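Local coordinates for protein glucokinase (Streptomyces griseus, PDB 3VGM) that probably phosphorylates D-glucose to D-glucose 6-phosphate at the expense of ATP, as a zinc-containing member of the ROK family of sugar kinases, at residues R238-G243 and D271-S276; G17-E22 and G302-A307; D42-A47 and D90-R95. All coordinates share one frame; numbering follows the deposited sequence.

How the contacts relate
From the N terminus, strand 13-19 supplies the first half of contact 2, whose partner, helix 301-309, comes near the C terminus; this contact closes a loop spanning nearly the whole chain. Contacts 3 and 1 are nested inside it in series, without crossing: helix 37-52 meets helix 88-96 first, and helix 227-251 meets helix 267-280 later. Contacts 2 and 3, with centres about 17 Å apart, lie on opposite faces of the N-terminal mixed sheet. Contact 1, its centre about 40 Å from that of contact 3, joins helices beside the second mixed sheet. Contact 2 thus returns the chain's last helix to the N-terminal sheet.

Contact 1: residues R238-G243 and D271-S276; sequences RWAGAG and DPIRKS
Ile273 and Ser276 reach helix 227-251 through their first torsions. In Ile273 (chi1 -70°) CG1 sits anti to the carbonyl carbon and CG2 anti to the backbone N, which brings CG1 and CD1 against the methyl of Ala240, with CD1 at 3.9 Å from its CB, while CG2 lies beside Gly241 CA at 4.1 Å. Ser276 OG, also anti to its carbonyl carbon, lies alongside the start of Arg238, 3.4 Å from its CA and 3.7 Å from its CG. Between these two side chains Gly241 presents bare backbone: its CA meets Ser276 CB at 3.8 Å and Ile273 O at 3.6 Å, the latter as a bent CA-H...O contact. A CB on Gly241 would run into both; its absence is what permits an axis distance of 7.3 Å at a crossing of -48°. Leu130 of strand 125-130 touches both Ala240 and Ile273, and so ties the helix pair to the sheet. Arg238 packs on Arg238 of a second subunit. With no classical hydrogen bond or salt bridge between the two segments, their cohesion rests on close van der Waals fit, small residues and one weak CA-H...O contact.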
ATOM      1  N   ARG A 238     -14.158   3.129  -6.488  1.00 19.04           N
ATOM      2  CA  ARG A 238     -12.909   2.515  -6.909  1.00 19.73           C
ATOM      3  C   ARG A 238     -12.576   1.327  -6.013  1.00 18.44           C
ATOM      4  O   ARG A 238     -12.183   0.272  -6.514  1.00 17.68           O
ATOM      5  CB  ARG A 238     -11.753   3.523  -6.910  1.00 20.51           C
ATOM      6  CG  ARG A 238     -11.846   4.500  -8.113  1.00 26.19           C
ATOM      7  CD  ARG A 238     -10.576   5.332  -8.252  1.00 32.28           C
ATOM      8  NE  ARG A 238     -10.439   6.370  -7.216  1.00 33.40           N
ATOM      9  CZ  ARG A 238     -11.000   7.581  -7.292  1.00 33.45           C
ATOM     10  NH1 ARG A 238     -11.767   7.910  -8.332  1.00 32.94           N
ATOM     11  NH2 ARG A 238     -10.796   8.463  -6.326  1.00 33.87           N
ATOM     12  N   TRP A 239     -12.745   1.494  -4.700  1.00 16.41           N
ATOM     13  CA  TRP A 239     -12.483   0.383  -3.768  1.00 15.32           C
ATOM     14  C   TRP A 239     -13.515  -0.716  -3.933  1.00 15.46           C
ATOM     15  O   TRP A 239     -13.159  -1.894  -3.905  1.00 15.11           O
ATOM     16  CB  TRP A 239     -12.473   0.874  -2.305  1.00 15.22           C
ATOM     17  CG  TRP A 239     -11.266   1.760  -2.014  1.00 15.11           C
ATOM     18  CD1 TRP A 239     -11.263   3.122  -1.890  1.00 15.92           C
ATOM     19  CD2 TRP A 239      -9.903   1.340  -1.874  1.00 15.59           C
ATOM     20  NE1 TRP A 239      -9.982   3.573  -1.651  1.00 18.08           N
ATOM     21  CE2 TRP A 239      -9.130   2.501  -1.630  1.00 17.17           C
ATOM     22  CE3 TRP A 239      -9.257   0.090  -1.895  1.00 17.09           C
ATOM     23  CZ2 TRP A 239      -7.731   2.464  -1.424  1.00 18.94           C
ATOM     24  CZ3 TRP A 239      -7.828   0.053  -1.664  1.00 16.72           C
ATOM     25  CH2 TRP A 239      -7.102   1.235  -1.453  1.00 17.71           C
ATOM     26  N   ALA A 240     -14.792  -0.342  -4.072  1.00 14.80           N
ATOM     27  CA  ALA A 240     -15.840  -1.344  -4.192  1.00 15.93           C
ATOM     28  C   ALA A 240     -15.662  -2.163  -5.488  1.00 16.17           C
ATOM     29  O   ALA A 240     -15.768  -3.386  -5.470  1.00 15.27           O
ATOM     30  CB  ALA A 240     -17.229  -0.663  -4.181  1.00 16.28           C
ATOM     31  N   GLY A 241     -15.387  -1.482  -6.603  1.00 16.51           N
ATOM     32  CA  GLY A 241     -15.209  -2.172  -7.903  1.00 16.31           C
ATOM     33  C   GLY A 241     -13.962  -3.049  -7.931  1.00 15.80           C
ATOM     34  O   GLY A 241     -13.974  -4.152  -8.492  1.00 15.30           O
ATOM     35  N   ALA A 242     -12.864  -2.555  -7.357  1.00 15.40           N
ATOM     36  CA  ALA A 242     -11.624  -3.362  -7.300  1.00 15.98           C
ATOM     37  C   ALA A 242     -11.859  -4.640  -6.470  1.00 16.02           C
ATOM     38  O   ALA A 242     -11.368  -5.742  -6.809  1.00 16.57           O
ATOM     39  CB  ALA A 242     -10.471  -2.538  -6.674  1.00 15.40           C
ATOM     40  N   GLY A 243     -12.560  -4.489  -5.351  1.00 15.17           N
ATOM     41  CA  GLY A 243     -12.905  -5.649  -4.523  1.00 15.71           C
ATOM     42  C   GLY A 243     -13.798  -6.639  -5.258  1.00 16.47           C
ATOM     43  O   GLY A 243     -13.599  -7.857  -5.133  1.00 16.01           O
ATOM     44  N   ASP A 271     -22.767   2.751 -11.375  1.00 19.06           N
ATOM     45  CA  ASP A 271     -22.060   2.899 -12.640  1.00 19.96           C
ATOM     46  C   ASP A 271     -20.532   2.991 -12.430  1.00 18.95           C
ATOM     47  O   ASP A 271     -19.781   2.249 -13.092  1.00 18.07           O
ATOM     48  CB  ASP A 271     -22.614   4.068 -13.469  1.00 21.15           C
ATOM     49  CG  ASP A 271     -21.873   4.254 -14.782  1.00 26.41           C
ATOM     50  OD1 ASP A 271     -21.995   3.387 -15.692  1.00 27.99           O
ATOM     51  OD2 ASP A 271     -21.183   5.277 -14.900  1.00 30.18           O
ATOM     52  N   PRO A 272     -20.055   3.892 -11.539  1.00 18.66           N
ATOM     53  CA  PRO A 272     -18.603   3.855 -11.261  1.00 18.24           C
ATOM     54  C   PRO A 272     -18.086   2.557 -10.662  1.00 17.54           C
ATOM     55  O   PRO A 272     -16.936   2.167 -10.952  1.00 16.57           O
ATOM     56  CB  PRO A 272     -18.379   5.031 -10.283  1.00 19.52           C
ATOM     57  CG  PRO A 272     -19.696   5.488  -9.869  1.00 19.13           C
ATOM     58  CD  PRO A 272     -20.675   5.108 -10.952  1.00 19.16           C
ATOM     59  N   ILE A 273     -18.903   1.875  -9.856  1.00 16.58           N
ATOM     60  CA  ILE A 273     -18.506   0.543  -9.375  1.00 16.16           C
ATOM     61  C   ILE A 273     -18.276  -0.395 -10.572  1.00 16.77           C
ATOM     62  O   ILE A 273     -17.265  -1.093 -10.633  1.00 15.92           O
ATOM     63  CB  ILE A 273     -19.517  -0.055  -8.355  1.00 15.98           C
ATOM     64  CG1 ILE A 273     -19.442   0.732  -7.028  1.00 15.58           C
ATOM     65  CG2 ILE A 273     -19.248  -1.569  -8.141  1.00 15.97           C
ATOM     66  CD1 ILE A 273     -20.511   0.252  -6.006  1.00 17.82           C
ATOM     67  N   ARG A 274     -19.208  -0.401 -11.522  1.00 16.41           N
ATOM     68  CA  ARG A 274     -19.030  -1.239 -12.714  1.00 17.18           C
ATOM     69  C   ARG A 274     -17.770  -0.859 -13.493  1.00 17.54           C
ATOM     70  O   ARG A 274     -17.064  -1.738 -13.993  1.00 17.48           O
ATOM     71  CB  ARG A 274     -20.248  -1.137 -13.643  1.00 17.76           C
ATOM     72  CG  ARG A 274     -21.500  -1.810 -13.052  1.00 17.65           C
ATOM     73  CD  ARG A 274     -22.660  -1.766 -14.077  1.00 20.66           C
ATOM     74  NE  ARG A 274     -23.855  -2.374 -13.490  1.00 20.00           N
ATOM     75  CZ  ARG A 274     -24.924  -1.682 -13.068  1.00 24.68           C
ATOM     76  NH1 ARG A 274     -24.984  -0.367 -13.238  1.00 20.58           N
ATOM     77  NH2 ARG A 274     -25.954  -2.321 -12.521  1.00 23.76           N
ATOM     78  N   LYS A 275     -17.508   0.441 -13.636  1.00 17.68           N
ATOM     79  CA  LYS A 275     -16.317   0.861 -14.396  1.00 18.94           C
ATOM     80  C   LYS A 275     -15.021   0.384 -13.735  1.00 18.15           C
ATOM     81  O   LYS A 275     -14.062  -0.004 -14.430  1.00 18.25           O
ATOM     82  CB  LYS A 275     -16.289   2.383 -14.553  1.00 19.48           C
ATOM     83  CG  LYS A 275     -17.356   2.864 -15.535  1.00 23.81           C
ATOM     84  CD  LYS A 275     -17.419   4.369 -15.516  1.00 28.44           C
ATOM     85  CE  LYS A 275     -18.298   4.834 -16.648  1.00 33.27           C
ATOM     86  NZ  LYS A 275     -18.736   6.229 -16.417  1.00 39.96           N
ATOM     87  N   SER A 276     -14.971   0.434 -12.402  1.00 17.30           N
ATOM     88  CA  SER A 276     -13.783  -0.027 -11.682  1.00 17.73           C
ATOM     89  C   SER A 276     -13.654  -1.531 -11.720  1.00 16.64           C
ATOM     90  O   SER A 276     -12.549  -2.069 -11.839  1.00 17.09           O
ATOM     91  CB  SER A 276     -13.810   0.458 -10.210  1.00 18.18           C
ATOM     92  OG  SER A 276     -13.293   1.786 -10.216  1.00 25.19           O
TER

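Contact 2: residues G17-E22 and G302-A307; sequences GVVDEE and GLVGAA
Val19 projects from the end of strand 13-19 as a bump into a shallow hollow on helix 301-309, bounded by Leu303, Val304 and Ala307. Its CG2 does most of the filling: it presses on Ala307 CB at 3.4 Å, tighter than usual for two carbons, and meets Leu303 CD2 at 3.6 Å. The other branch, CG1, lies more loosely beside Val304, 4.4 Å from that residue's CG1. A second bump runs the opposite way. Leu303 CG is anti to the backbone N (chi1 -166°), which swings both methyls down onto the flat spot at Gly17: CD1 lies 3.7 Å from Gly17 N and CD2 3.8 Å from Gly17 CA. A CB on Gly17 would strike CD2, so the leucine fits because the strand has no side chain there. An alanine in place of Leu303 would probably open a gap over Gly17 and leave Val19 CG2 without one wall of its hollow. Around this interface, Gly17 and Val19 pair through their backbones with strand 3-9, and Ile25 of strand 25-32 touches Leu303 and Val304. Ala307 O accepts from Thr4 OG1, while helix 105-116 packs against helix 301-309 through Phe116 on Val304 and Ala108 on Ala306.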
ATOM      1  N   GLY A  17     -40.829  -9.327  10.962  1.00 19.08           N
ATOM      2  CA  GLY A  17     -41.893  -9.356   9.972  1.00 18.66           C
ATOM      3  C   GLY A  17     -42.329 -10.784   9.693  1.00 18.82           C
ATOM      4  O   GLY A  17     -41.507 -11.699   9.660  1.00 17.63           O
ATOM      5  N   VAL A  18     -43.636 -10.978   9.525  1.00 18.73           N
ATOM      6  CA  VAL A  18     -44.173 -12.252   9.057  1.00 19.48           C
ATOM      7  C   VAL A  18     -44.003 -12.306   7.555  1.00 19.80           C
ATOM      8  O   VAL A  18     -44.381 -11.358   6.847  1.00 19.26           O
ATOM      9  CB  VAL A  18     -45.654 -12.393   9.421  1.00 20.12           C
ATOM     10  CG1 VAL A  18     -46.297 -13.572   8.682  1.00 20.60           C
ATOM     11  CG2 VAL A  18     -45.787 -12.546  10.931  1.00 20.00           C
ATOM     12  N   VAL A  19     -43.414 -13.404   7.070  1.00 19.55           N
ATOM     13  CA  VAL A  19     -43.072 -13.540   5.650  1.00 20.30           C
ATOM     14  C   VAL A  19     -43.673 -14.823   5.072  1.00 20.78           C
ATOM     15  O   VAL A  19     -43.548 -15.898   5.671  1.00 21.43           O
ATOM     16  CB  VAL A  19     -41.542 -13.579   5.456  1.00 19.90           C
ATOM     17  CG1 VAL A  19     -41.166 -13.639   3.942  1.00 20.72           C
ATOM     18  CG2 VAL A  19     -40.872 -12.343   6.130  1.00 18.01           C
ATOM     19  N   ASP A  20     -44.345 -14.713   3.931  1.00 20.86           N
ATOM     20  CA  ASP A  20     -44.913 -15.910   3.319  1.00 22.92           C
ATOM     21  C   ASP A  20     -43.909 -16.691   2.442  1.00 23.20           C
ATOM     22  O   ASP A  20     -42.731 -16.340   2.374  1.00 21.71           O
ATOM     23  CB  ASP A  20     -46.256 -15.609   2.625  1.00 23.36           C
ATOM     24  CG  ASP A  20     -46.112 -14.954   1.252  1.00 25.90           C
ATOM     25  OD1 ASP A  20     -47.178 -14.566   0.712  1.00 27.55           O
ATOM     26  OD2 ASP A  20     -45.003 -14.828   0.690  1.00 24.75           O
ATOM     27  N   GLU A  21     -44.378 -17.752   1.786  1.00 25.10           N
ATOM     28  CA  GLU A  21     -43.491 -18.651   1.044  1.00 26.42           C
ATOM     29  C   GLU A  21     -42.970 -18.019  -0.232  1.00 25.99           C
ATOM     30  O   GLU A  21     -41.984 -18.492  -0.798  1.00 25.49           O
ATOM     31  CB  GLU A  21     -44.212 -19.982   0.730  1.00 28.34           C
ATOM     32  CG  GLU A  21     -44.387 -20.821   1.968  1.00 32.83           C
ATOM     33  CD  GLU A  21     -45.304 -22.018   1.781  1.00 42.78           C
ATOM     34  OE1 GLU A  21     -45.052 -23.040   2.462  1.00 45.96           O
ATOM     35  OE2 GLU A  21     -46.285 -21.935   0.991  1.00 47.57           O
ATOM     36  N   GLU A  22     -43.639 -16.953  -0.682  1.00 25.45           N
ATOM     37  CA  GLU A  22     -43.188 -16.172  -1.838  1.00 25.67           C
ATOM     38  C   GLU A  22     -42.313 -14.977  -1.456  1.00 23.26           C
ATOM     39  O   GLU A  22     -41.954 -14.169  -2.312  1.00 22.91           O
ATOM     40  CB  GLU A  22     -44.382 -15.696  -2.668  1.00 26.99           C
ATOM     41  CG  GLU A  22     -45.152 -16.812  -3.377  1.00 34.20           C
ATOM     42  CD  GLU A  22     -45.883 -17.760  -2.412  1.00 44.03           C
ATOM     43  OE1 GLU A  22     -45.708 -18.993  -2.570  1.00 49.46           O
ATOM     44  OE2 GLU A  22     -46.629 -17.289  -1.503  1.00 47.77           O
ATOM     45  N   GLY A 302     -32.666  -8.740   4.352  1.00 18.95           N
ATOM     46  CA  GLY A 302     -32.230  -9.594   5.482  1.00 18.50           C
ATOM     47  C   GLY A 302     -33.428 -10.177   6.209  1.00 19.07           C
ATOM     48  O   GLY A 302     -33.415 -11.340   6.583  1.00 18.92           O
ATOM     49  N   LEU A 303     -34.472  -9.365   6.394  1.00 18.69           N
ATOM     50  CA  LEU A 303     -35.697  -9.838   7.069  1.00 19.36           C
ATOM     51  C   LEU A 303     -36.337 -10.995   6.287  1.00 19.41           C
ATOM     52  O   LEU A 303     -36.617 -12.077   6.844  1.00 19.75           O
ATOM     53  CB  LEU A 303     -36.672  -8.661   7.303  1.00 19.65           C
ATOM     54  CG  LEU A 303     -37.842  -8.872   8.282  1.00 21.89           C
ATOM     55  CD1 LEU A 303     -38.422  -7.530   8.749  1.00 23.76           C
ATOM     56  CD2 LEU A 303     -38.904  -9.663   7.591  1.00 22.11           C
ATOM     57  N   VAL A 304     -36.552 -10.777   4.999  1.00 18.31           N
ATOM     58  CA  VAL A 304     -37.112 -11.791   4.110  1.00 19.41           C
ATOM     59  C   VAL A 304     -36.216 -13.042   4.047  1.00 19.51           C
ATOM     60  O   VAL A 304     -36.700 -14.178   4.156  1.00 19.34           O
ATOM     61  CB  VAL A 304     -37.314 -11.189   2.685  1.00 19.96           C
ATOM     62  CG1 VAL A 304     -37.595 -12.248   1.695  1.00 21.88           C
ATOM     63  CG2 VAL A 304     -38.536 -10.189   2.716  1.00 20.77           C
ATOM     64  N   GLY A 305     -34.914 -12.823   3.884  1.00 19.09           N
ATOM     65  CA  GLY A 305     -33.983 -13.946   3.782  1.00 18.43           C
ATOM     66  C   GLY A 305     -33.926 -14.752   5.071  1.00 18.93           C
ATOM     67  O   GLY A 305     -33.941 -15.984   5.029  1.00 18.56           O
ATOM     68  N   ALA A 306     -33.858 -14.072   6.224  1.00 18.23           N
ATOM     69  CA  ALA A 306     -33.833 -14.791   7.507  1.00 18.64           C
ATOM     70  C   ALA A 306     -35.114 -15.588   7.729  1.00 18.64           C
ATOM     71  O   ALA A 306     -35.061 -16.726   8.230  1.00 19.98           O
ATOM     72  CB  ALA A 306     -33.612 -13.807   8.675  1.00 18.90           C
ATOM     73  N   ALA A 307     -36.269 -15.008   7.373  1.00 18.25           N
ATOM     74  CA  ALA A 307     -37.518 -15.755   7.470  1.00 18.83           C
ATOM     75  C   ALA A 307     -37.474 -17.015   6.600  1.00 19.83           C
ATOM     76  O   ALA A 307     -37.930 -18.098   7.019  1.00 21.11           O
ATOM     77  CB  ALA A 307     -38.760 -14.875   7.104  1.00 17.98           C
TER

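Contact 3: residues D42-A47 and D90-R95; sequences DAICAA and DKVEQR
Cys45 and Val92 mark the nearest backbone approach of two helical segments, with their CA atoms 7.0 Å apart; the axes pass at 10.3 Å and cross at -45°, wide enough for side chains between them. On the inner side Ile44 CG2 meets Val92 CG2 at 4.3 Å, and Cys45 SG lies 4.4 Å from Val92 CG1, both loose apolar contacts. Cys45 also serves the outer side. Its SG lies against the aliphatic part of Arg95, 3.8 Å from CB and close to CD, while its own CB sits over one face of the guanidinium, near its centre. Bending at chi3 (49°) carries the arginine chain past the sulfur and across to helix 37-52. There Arg95 NH1 forms a salt bridge with Asp42 OD1, which comes to the guanidinium edge with the carboxylate plane turned 69° from it. The separation of 2.5 Å is shorter than usual, so its exact value is doubtful. Exposed charges thus close the outer rim over the buried Cys45, while underneath Ile44 and Val92 both rest on Ile62 of strand 57-64, and Ala43 and Ala47 continue the seat onto Ile14 and Val31. Two helices laid side by side on one face of a mixed sheet with strand order 3-2-1-4-5 are characteristic of the actin-like ATPase fold, to which ROK kinases belong; helix 88-96 lies in the crossover between parallel strands 57-64 and 100-104.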
ATOM      1  N   ASP A  42     -34.832  -9.460  25.022  1.00 40.54           N
ATOM      2  CA  ASP A  42     -36.226  -9.121  25.306  1.00 40.34           C
ATOM      3  C   ASP A  42     -36.831  -8.381  24.130  1.00 37.98           C
ATOM      4  O   ASP A  42     -37.986  -8.622  23.776  1.00 37.18           O
ATOM      5  CB  ASP A  42     -36.367  -8.198  26.522  1.00 42.10           C
ATOM      6  CG  ASP A  42     -35.981  -8.857  27.814  1.00 46.03           C
ATOM      7  OD1 ASP A  42     -36.554  -9.918  28.146  1.00 49.74           O
ATOM      8  OD2 ASP A  42     -35.130  -8.282  28.515  1.00 50.19           O
ATOM      9  N   ALA A  43     -36.043  -7.475  23.545  1.00 36.11           N
ATOM     10  CA  ALA A  43     -36.511  -6.662  22.431  1.00 34.79           C
ATOM     11  C   ALA A  43     -36.826  -7.528  21.210  1.00 33.45           C
ATOM     12  O   ALA A  43     -37.848  -7.332  20.565  1.00 32.57           O
ATOM     13  CB  ALA A  43     -35.512  -5.572  22.086  1.00 34.30           C
ATOM     14  N   ILE A  44     -35.944  -8.481  20.896  1.00 32.29           N
ATOM     15  CA  ILE A  44     -36.211  -9.449  19.821  1.00 31.26           C
ATOM     16  C   ILE A  44     -37.549 -10.152  20.083  1.00 31.69           C
ATOM     17  O   ILE A  44     -38.389 -10.275  19.181  1.00 29.94           O
ATOM     18  CB  ILE A  44     -35.073 -10.499  19.690  1.00 31.20           C
ATOM     19  CG1 ILE A  44     -33.824  -9.867  19.097  1.00 30.33           C
ATOM     20  CG2 ILE A  44     -35.532 -11.703  18.846  1.00 29.20           C
ATOM     21  CD1 ILE A  44     -32.560 -10.744  19.269  1.00 29.57           C
ATOM     22  N   CYS A  45     -37.773 -10.579  21.325  1.00 32.77           N
ATOM     23  CA  CYS A  45     -39.017 -11.268  21.651  1.00 34.07           C
ATOM     24  C   CYS A  45     -40.266 -10.387  21.534  1.00 33.43           C
ATOM     25  O   CYS A  45     -41.332 -10.866  21.107  1.00 32.92           O
ATOM     26  CB  CYS A  45     -38.908 -11.959  23.012  1.00 35.40           C
ATOM     27  SG  CYS A  45     -37.604 -13.232  22.960  1.00 42.89           S
ATOM     28  N   ALA A  46     -40.130  -9.108  21.900  1.00 32.62           N
ATOM     29  CA  ALA A  46     -41.235  -8.169  21.770  1.00 32.34           C
ATOM     30  C   ALA A  46     -41.525  -7.898  20.294  1.00 31.24           C
ATOM     31  O   ALA A  46     -42.691  -7.811  19.903  1.00 31.74           O
ATOM     32  CB  ALA A  46     -40.957  -6.859  22.523  1.00 33.18           C
ATOM     33  N   ALA A  47     -40.474  -7.770  19.478  1.00 29.46           N
ATOM     34  CA  ALA A  47     -40.645  -7.542  18.036  1.00 28.23           C
ATOM     35  C   ALA A  47     -41.370  -8.721  17.396  1.00 27.73           C
ATOM     36  O   ALA A  47     -42.321  -8.532  16.629  1.00 27.80           O
ATOM     37  CB  ALA A  47     -39.269  -7.279  17.340  1.00 27.84           C
ATOM     38  N   ASP A  90     -30.962 -20.635  21.510  1.00 30.39           N
ATOM     39  CA  ASP A  90     -31.496 -21.258  22.723  1.00 32.18           C
ATOM     40  C   ASP A  90     -32.362 -20.300  23.547  1.00 31.85           C
ATOM     41  O   ASP A  90     -33.471 -20.654  23.962  1.00 32.92           O
ATOM     42  CB  ASP A  90     -30.355 -21.824  23.573  1.00 33.08           C
ATOM     43  CG  ASP A  90     -29.762 -23.096  22.977  1.00 36.57           C
ATOM     44  OD1 ASP A  90     -30.417 -23.748  22.115  1.00 38.29           O
ATOM     45  OD2 ASP A  90     -28.644 -23.463  23.394  1.00 41.22           O
ATOM     46  N   LYS A  91     -31.855 -19.089  23.750  1.00 31.18           N
ATOM     47  CA  LYS A  91     -32.524 -18.073  24.554  1.00 31.69           C
ATOM     48  C   LYS A  91     -33.849 -17.651  23.949  1.00 31.41           C
ATOM     49  O   LYS A  91     -34.846 -17.467  24.663  1.00 31.05           O
ATOM     50  CB  LYS A  91     -31.611 -16.856  24.733  1.00 31.52           C
ATOM     51  CG  LYS A  91     -30.457 -17.117  25.674  1.00 33.35           C
ATOM     52  CD  LYS A  91     -29.638 -15.862  25.893  1.00 34.55           C
ATOM     53  CE  LYS A  91     -28.677 -16.051  27.062  1.00 36.96           C
ATOM     54  NZ  LYS A  91     -27.816 -14.844  27.167  1.00 37.04           N
ATOM     55  N   VAL A  92     -33.869 -17.487  22.629  1.00 30.50           N
ATOM     56  CA  VAL A  92     -35.109 -17.102  21.945  1.00 30.88           C
ATOM     57  C   VAL A  92     -36.132 -18.246  21.846  1.00 31.78           C
ATOM     58  O   VAL A  92     -37.334 -18.025  22.080  1.00 33.23           O
ATOM     59  CB  VAL A  92     -34.813 -16.419  20.560  1.00 29.37           C
ATOM     60  CG1 VAL A  92     -36.123 -16.004  19.850  1.00 29.94           C
ATOM     61  CG2 VAL A  92     -33.924 -15.192  20.768  1.00 28.32           C
ATOM     62  N   GLU A  93     -35.677 -19.459  21.521  1.00 32.80           N
ATOM     63  CA  GLU A  93     -36.557 -20.641  21.485  1.00 34.44           C
ATOM     64  C   GLU A  93     -37.253 -20.844  22.829  1.00 36.38           C
ATOM     65  O   GLU A  93     -38.460 -21.068  22.877  1.00 36.67           O
ATOM     66  CB  GLU A  93     -35.785 -21.916  21.126  1.00 34.66           C
ATOM     67  CG  GLU A  93     -35.400 -22.005  19.654  1.00 35.28           C
ATOM     68  CD  GLU A  93     -34.947 -23.380  19.222  1.00 37.99           C
ATOM     69  OE1 GLU A  93     -34.511 -24.181  20.088  1.00 39.27           O
ATOM     70  OE2 GLU A  93     -35.002 -23.657  17.998  1.00 37.16           O
ATOM     71  N   GLN A  94     -36.487 -20.748  23.913  1.00 38.33           N
ATOM     72  CA  GLN A  94     -37.040 -20.857  25.272  1.00 40.63           C
ATOM     73  C   GLN A  94     -38.187 -19.850  25.494  1.00 40.93           C
ATOM     74  O   GLN A  94     -39.220 -20.195  26.078  1.00 41.37           O
ATOM     75  CB  GLN A  94     -35.916 -20.657  26.282  1.00 41.69           C
ATOM     76  CG  GLN A  94     -36.279 -20.790  27.754  1.00 46.70           C
ATOM     77  CD  GLN A  94     -35.040 -20.640  28.643  1.00 53.11           C
ATOM     78  OE1 GLN A  94     -33.900 -20.511  28.144  1.00 55.83           O
ATOM     79  NE2 GLN A  94     -35.251 -20.658  29.960  1.00 54.93           N
ATOM     80  N   ARG A  95     -38.010 -18.626  24.995  1.00 40.18           N
ATOM     81  CA  ARG A  95     -38.963 -17.538  25.189  1.00 40.68           C
ATOM     82  C   ARG A  95     -40.165 -17.502  24.225  1.00 39.99           C
ATOM     83  O   ARG A  95     -41.283 -17.199  24.647  1.00 39.72           O
ATOM     84  CB  ARG A  95     -38.238 -16.190  25.177  1.00 41.02           C
ATOM     85  CG  ARG A  95     -37.242 -16.017  26.323  1.00 44.45           C
ATOM     86  CD  ARG A  95     -37.101 -14.556  26.735  1.00 50.10           C
ATOM     87  NE  ARG A  95     -38.426 -13.955  26.937  1.00 55.51           N
ATOM     88  CZ  ARG A  95     -38.665 -12.650  27.023  1.00 56.57           C
ATOM     89  NH1 ARG A  95     -37.668 -11.771  26.947  1.00 55.72           N
ATOM     90  NH2 ARG A  95     -39.911 -12.226  27.193  1.00 57.20           N
TER